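Local coordinates for protein galectin-1 (Bufo arenarum, PDB 1A78) that binds beta-galactosides and probably a range of complex glycans as a homodimeric beta-sandwich lectin, and may regulate cell differentiation and apoptosis, at residues Cys61-Glu75 and Gly104-Pro116. Numbering follows the deposited sequence.
Sequences CNSKEADAWGSEQRE and GDQFSFPVRKVLP. With YIO (1-thio-beta-D-galactopyranose), chain C; GAL (beta-D-galactopyranose), chain B.
Phe107 and Phe109, successive inward residues of strand 106-110, pack against the hairpin whose far face binds galactose. The buried, mainly apolar part is Phe109 against Cys61. Phe109, its ring swung anti to the backbone N (chi1 -175°), lays CD1 3.7 Å from Cys61 CB, while its CZ lies against the Asn62 backbone; a large flat ring suits the gap between two sheets. Cys61, small and weakly polar, brings SG to the edge of the Phe107 ring, 3.8 Å from CE1. On this partly exposed flank the Glu75 carboxylate lies nearly parallel over one face of that ring; glutamate offers both a CH-pi contact, through CG, and an acceptor.

Beside the two rings Gln73, long enough to span the gap, sends NE2 to Ser108 O (3.0 Å) in a nearly straight bond lying in both the amide and carbonyl planes; the same nitrogen also reaches Glu75 OE1, so two acceptors fix the amide's rotation.

On the open side, Arg112 bends at chi2 and chi3 to lay its guanidinium edge along the hairpin. Arginine's several N-H donors reach two oxygens together: NH1 and NH2 both grip Ser71 O, NH2 at 2.9 Å, and NE donates to short Ser63's OG at 2.8 Å, tying strand 58-65 to the break in strand 68-75. Farther out, Glu65 and Lys113 meet loosely, OE2 4.0 Å from CD.

Behind this grip, Asn62 ND2 bonds Gly70 O and, at 2.8 Å, the thiogalactose O6, which in turn donates to Glu72 OE2; the same sugar lies with C5 over one face of the Trp69 indole, the familiar galectin platform.

The contact joins the sandwich's two sheets near one margin: strands 58-65 and 68-75, the latter outermost, face outermost strand 106-110, whose neighbour is strand 96-101.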
# COMPACT_ATOMS: atom_id res chain seq x y z
N CYS A 61 -4.37 11.00 19.47
CA CYS A 61 -5.08 9.93 18.79
C CYS A 61 -6.55 10.22 18.91
O CYS A 61 -7.00 10.74 19.93
CB CYS A 61 -4.80 8.55 19.41
SG CYS A 61 -3.15 7.92 19.11
N ASN A 62 -7.31 9.91 17.86
CA ASN A 62 -8.76 10.15 17.93
C ASN A 62 -9.47 9.27 16.92
O ASN A 62 -8.81 8.56 16.15
CB ASN A 62 -9.07 11.62 17.63
CG ASN A 62 -10.35 12.08 18.27
OD1 ASN A 62 -11.14 11.28 18.77
ND2 ASN A 62 -10.58 13.38 18.26
N SER A 63 -10.79 9.22 17.02
CA SER A 63 -11.60 8.45 16.09
C SER A 63 -12.42 9.52 15.37
O SER A 63 -12.54 10.64 15.86
CB SER A 63 -12.51 7.49 16.82
OG SER A 63 -13.43 8.20 17.62
N LYS A 64 -12.99 9.17 14.23
CA LYS A 64 -13.79 10.08 13.46
C LYS A 64 -14.90 9.29 12.81
O LYS A 64 -14.67 8.22 12.24
CB LYS A 64 -12.94 10.76 12.38
CG LYS A 64 -13.72 11.87 11.68
CD LYS A 64 -12.90 12.72 10.75
CE LYS A 64 -12.49 11.98 9.52
NZ LYS A 64 -11.69 12.89 8.66
N GLU A 65 -16.12 9.78 12.96
CA GLU A 65 -17.28 9.14 12.35
C GLU A 65 -18.10 10.21 11.65
O GLU A 65 -18.61 11.14 12.28
CB GLU A 65 -18.13 8.43 13.40
CG GLU A 65 -19.40 7.85 12.79
CD GLU A 65 -20.10 6.84 13.67
OE1 GLU A 65 -20.62 7.23 14.74
OE2 GLU A 65 -20.16 5.65 13.26
N ALA A 66 -18.19 10.11 10.33
CA ALA A 66 -18.95 11.06 9.54
C ALA A 66 -18.38 12.48 9.71
O ALA A 66 -19.11 13.47 9.84
CB ALA A 66 -20.43 11.01 9.93
N ASP A 67 -17.05 12.55 9.69
CA ASP A 67 -16.32 13.81 9.81
C ASP A 67 -16.33 14.50 11.17
O ASP A 67 -15.71 15.55 11.34
CB ASP A 67 -16.73 14.79 8.71
CG ASP A 67 -16.14 14.43 7.39
OD1 ASP A 67 -14.89 14.23 7.34
OD2 ASP A 67 -16.91 14.32 6.40
N ALA A 68 -17.00 13.89 12.13
CA ALA A 68 -17.05 14.43 13.47
C ALA A 68 -16.01 13.73 14.34
O ALA A 68 -16.11 12.52 14.59
CB ALA A 68 -18.44 14.25 14.06
N TRP A 69 -14.99 14.47 14.77
CA TRP A 69 -13.96 13.93 15.63
C TRP A 69 -14.53 13.53 16.99
O TRP A 69 -15.54 14.07 17.43
CB TRP A 69 -12.87 14.95 15.81
CG TRP A 69 -12.09 15.19 14.60
CD1 TRP A 69 -12.11 16.30 13.82
CD2 TRP A 69 -11.10 14.33 14.04
NE1 TRP A 69 -11.20 16.20 12.82
CE2 TRP A 69 -10.55 15.00 12.92
CE3 TRP A 69 -10.61 13.06 14.37
CZ2 TRP A 69 -9.55 14.44 12.12
CZ3 TRP A 69 -9.60 12.50 13.57
CH2 TRP A 69 -9.08 13.20 12.46
N GLY A 70 -13.93 12.51 17.61
CA GLY A 70 -14.39 12.04 18.92
C GLY A 70 -13.50 12.56 20.04
O GLY A 70 -12.85 13.60 19.88
N SER A 71 -13.38 11.84 21.14
CA SER A 71 -12.54 12.32 22.24
C SER A 71 -11.07 12.04 22.02
O SER A 71 -10.67 10.89 21.90
CB SER A 71 -12.95 11.67 23.56
OG SER A 71 -14.35 11.65 23.69
N GLU A 72 -10.26 13.09 22.03
CA GLU A 72 -8.84 12.92 21.83
C GLU A 72 -8.23 12.19 23.01
O GLU A 72 -8.77 12.24 24.13
CB GLU A 72 -8.13 14.27 21.68
CG GLU A 72 -8.56 15.13 20.49
CD GLU A 72 -7.58 16.27 20.21
OE1 GLU A 72 -6.81 16.62 21.11
OE2 GLU A 72 -7.55 16.81 19.09
N GLN A 73 -7.15 11.46 22.75
CA GLN A 73 -6.39 10.73 23.75
C GLN A 73 -4.98 11.18 23.44
O GLN A 73 -4.46 10.87 22.37
CB GLN A 73 -6.50 9.21 23.58
CG GLN A 73 -5.44 8.45 24.39
CD GLN A 73 -5.61 6.93 24.34
OE1 GLN A 73 -6.70 6.41 24.57
NE2 GLN A 73 -4.52 6.22 24.06
N ARG A 74 -4.39 11.98 24.31
CA ARG A 74 -3.03 12.44 24.07
C ARG A 74 -2.03 11.49 24.72
O ARG A 74 -2.40 10.72 25.60
CB ARG A 74 -2.84 13.86 24.61
CG ARG A 74 -3.49 14.93 23.76
CD ARG A 74 -2.83 16.29 23.97
NE ARG A 74 -3.21 17.26 22.94
CZ ARG A 74 -4.47 17.56 22.62
NH1 ARG A 74 -5.47 16.99 23.27
NH2 ARG A 74 -4.72 18.37 21.60
N GLU A 75 -0.78 11.54 24.28
CA GLU A 75 0.27 10.69 24.83
C GLU A 75 1.55 11.48 24.81
O GLU A 75 1.77 12.28 23.90
CB GLU A 75 0.44 9.40 24.03
CG GLU A 75 0.39 8.16 24.89
CD GLU A 75 -1.03 7.70 25.16
OE1 GLU A 75 -1.89 7.94 24.30
OE2 GLU A 75 -1.29 7.07 26.21
N GLY A 104 10.37 -0.02 20.85
CA GLY A 104 9.86 -0.94 21.84
C GLY A 104 8.63 -0.37 22.52
O GLY A 104 7.78 -1.13 23.01
N ASP A 105 8.50 0.96 22.55
CA ASP A 105 7.35 1.61 23.16
C ASP A 105 6.04 1.12 22.58
O ASP A 105 5.96 0.81 21.39
CB ASP A 105 7.41 3.11 22.95
CG ASP A 105 8.41 3.77 23.85
OD1 ASP A 105 8.24 3.65 25.09
OD2 ASP A 105 9.36 4.39 23.31
N GLN A 106 4.99 1.19 23.38
CA GLN A 106 3.69 0.72 22.96
C GLN A 106 2.55 1.29 23.82
O GLN A 106 2.74 1.63 24.99
CB GLN A 106 3.72 -0.81 23.05
CG GLN A 106 2.41 -1.53 22.88
CD GLN A 106 2.53 -3.01 23.23
OE1 GLN A 106 3.27 -3.75 22.58
NE2 GLN A 106 1.80 -3.43 24.26
N PHE A 107 1.37 1.46 23.22
CA PHE A 107 0.19 1.92 23.94
C PHE A 107 -1.03 1.50 23.14
O PHE A 107 -0.90 1.06 22.01
CB PHE A 107 0.23 3.43 24.22
CG PHE A 107 0.08 4.29 23.01
CD1 PHE A 107 -1.19 4.67 22.55
CD2 PHE A 107 1.21 4.78 22.35
CE1 PHE A 107 -1.32 5.53 21.47
CE2 PHE A 107 1.08 5.64 21.26
CZ PHE A 107 -0.17 6.01 20.83
N SER A 108 -2.21 1.56 23.72
CA SER A 108 -3.37 1.17 22.96
C SER A 108 -4.38 2.30 22.87
O SER A 108 -4.23 3.32 23.57
CB SER A 108 -3.99 -0.09 23.55
OG SER A 108 -4.69 0.18 24.74
N PHE A 109 -5.35 2.16 21.95
CA PHE A 109 -6.45 3.10 21.72
C PHE A 109 -7.68 2.23 21.65
O PHE A 109 -7.62 1.13 21.14
CB PHE A 109 -6.26 3.86 20.42
CG PHE A 109 -7.30 4.94 20.19
CD1 PHE A 109 -7.24 6.15 20.89
CD2 PHE A 109 -8.35 4.75 19.27
CE1 PHE A 109 -8.19 7.14 20.68
CE2 PHE A 109 -9.30 5.74 19.05
CZ PHE A 109 -9.23 6.94 19.75
N PRO A 110 -8.82 2.68 22.22
CA PRO A 110 -10.02 1.85 22.17
C PRO A 110 -10.72 1.83 20.80
O PRO A 110 -10.70 2.83 20.05
CB PRO A 110 -10.91 2.49 23.23
CG PRO A 110 -10.59 3.92 23.07
CD PRO A 110 -9.09 3.92 22.97
N VAL A 111 -11.32 0.69 20.47
CA VAL A 111 -12.05 0.53 19.23
C VAL A 111 -13.47 0.98 19.54
O VAL A 111 -14.23 0.26 20.18
CB VAL A 111 -12.02 -0.93 18.76
CG1 VAL A 111 -13.09 -1.17 17.71
CG2 VAL A 111 -10.65 -1.23 18.18
N ARG A 112 -13.81 2.18 19.09
CA ARG A 112 -15.13 2.74 19.35
C ARG A 112 -16.21 2.17 18.44
O ARG A 112 -17.40 2.36 18.67
CB ARG A 112 -15.05 4.28 19.35
CG ARG A 112 -13.74 4.71 20.02
CD ARG A 112 -13.79 6.02 20.79
NE ARG A 112 -12.95 7.03 20.15
CZ ARG A 112 -12.23 7.96 20.78
NH1 ARG A 112 -12.22 8.03 22.10
NH2 ARG A 112 -11.57 8.86 20.07
N LYS A 113 -15.78 1.37 17.47
CA LYS A 113 -16.69 0.73 16.53
C LYS A 113 -16.00 -0.51 15.99
O LYS A 113 -14.96 -0.41 15.35
CB LYS A 113 -17.01 1.67 15.36
CG LYS A 113 -17.92 1.04 14.33
CD LYS A 113 -18.38 2.06 13.33
CE LYS A 113 -19.26 1.39 12.31
NZ LYS A 113 -20.45 0.73 12.92
N VAL A 114 -16.55 -1.68 16.28
CA VAL A 114 -15.93 -2.90 15.78
C VAL A 114 -16.41 -3.22 14.37
O VAL A 114 -17.61 -3.28 14.09
CB VAL A 114 -16.10 -4.12 16.70
CG1 VAL A 114 -14.74 -4.82 16.83
CG2 VAL A 114 -16.59 -3.71 18.06
N LEU A 115 -15.43 -3.31 13.48
CA LEU A 115 -15.64 -3.59 12.08
C LEU A 115 -15.16 -5.02 11.87
O LEU A 115 -14.23 -5.46 12.54
CB LEU A 115 -14.75 -2.65 11.25
CG LEU A 115 -15.00 -1.16 11.46
CD1 LEU A 115 -13.93 -0.31 10.79
CD2 LEU A 115 -16.40 -0.82 10.95
N PRO A 116 -15.84 -5.77 10.98
CA PRO A 116 -15.45 -7.16 10.69
C PRO A 116 -13.98 -7.18 10.18
O PRO A 116 -13.29 -8.18 10.32
CB PRO A 116 -16.43 -7.56 9.60
CG PRO A 116 -17.65 -6.76 9.94
CD PRO A 116 -17.10 -5.42 10.30
C1 YIO C . -7.74 18.53 15.12
C2 YIO C . -6.88 18.36 13.88
C3 YIO C . -7.25 17.08 13.17
C4 YIO C . -7.01 15.93 14.12
C5 YIO C . -7.83 16.15 15.39
C6 YIO C . -7.55 15.11 16.44
O2 YIO C . -7.09 19.46 13.02
O3 YIO C . -6.42 16.92 12.03
O4 YIO C . -5.62 15.86 14.42
O5 YIO C . -7.55 17.42 15.99
O6 YIO C . -8.59 15.10 17.40
S1 YIO C . -6.99 19.93 16.00
C1 GAL B . -8.10 19.95 17.45
C2 GAL B . -7.27 20.06 18.74
C3 GAL B . -8.18 19.98 19.97
C4 GAL B . -9.30 21.02 19.87
C5 GAL B . -10.05 20.81 18.58
C6 GAL B . -11.13 21.86 18.44
O2 GAL B . -6.30 19.04 18.80
O3 GAL B . -7.41 20.19 21.14
O4 GAL B . -8.75 22.34 19.86
O5 GAL B . -9.14 20.95 17.45
O6 GAL B . -11.62 21.90 17.12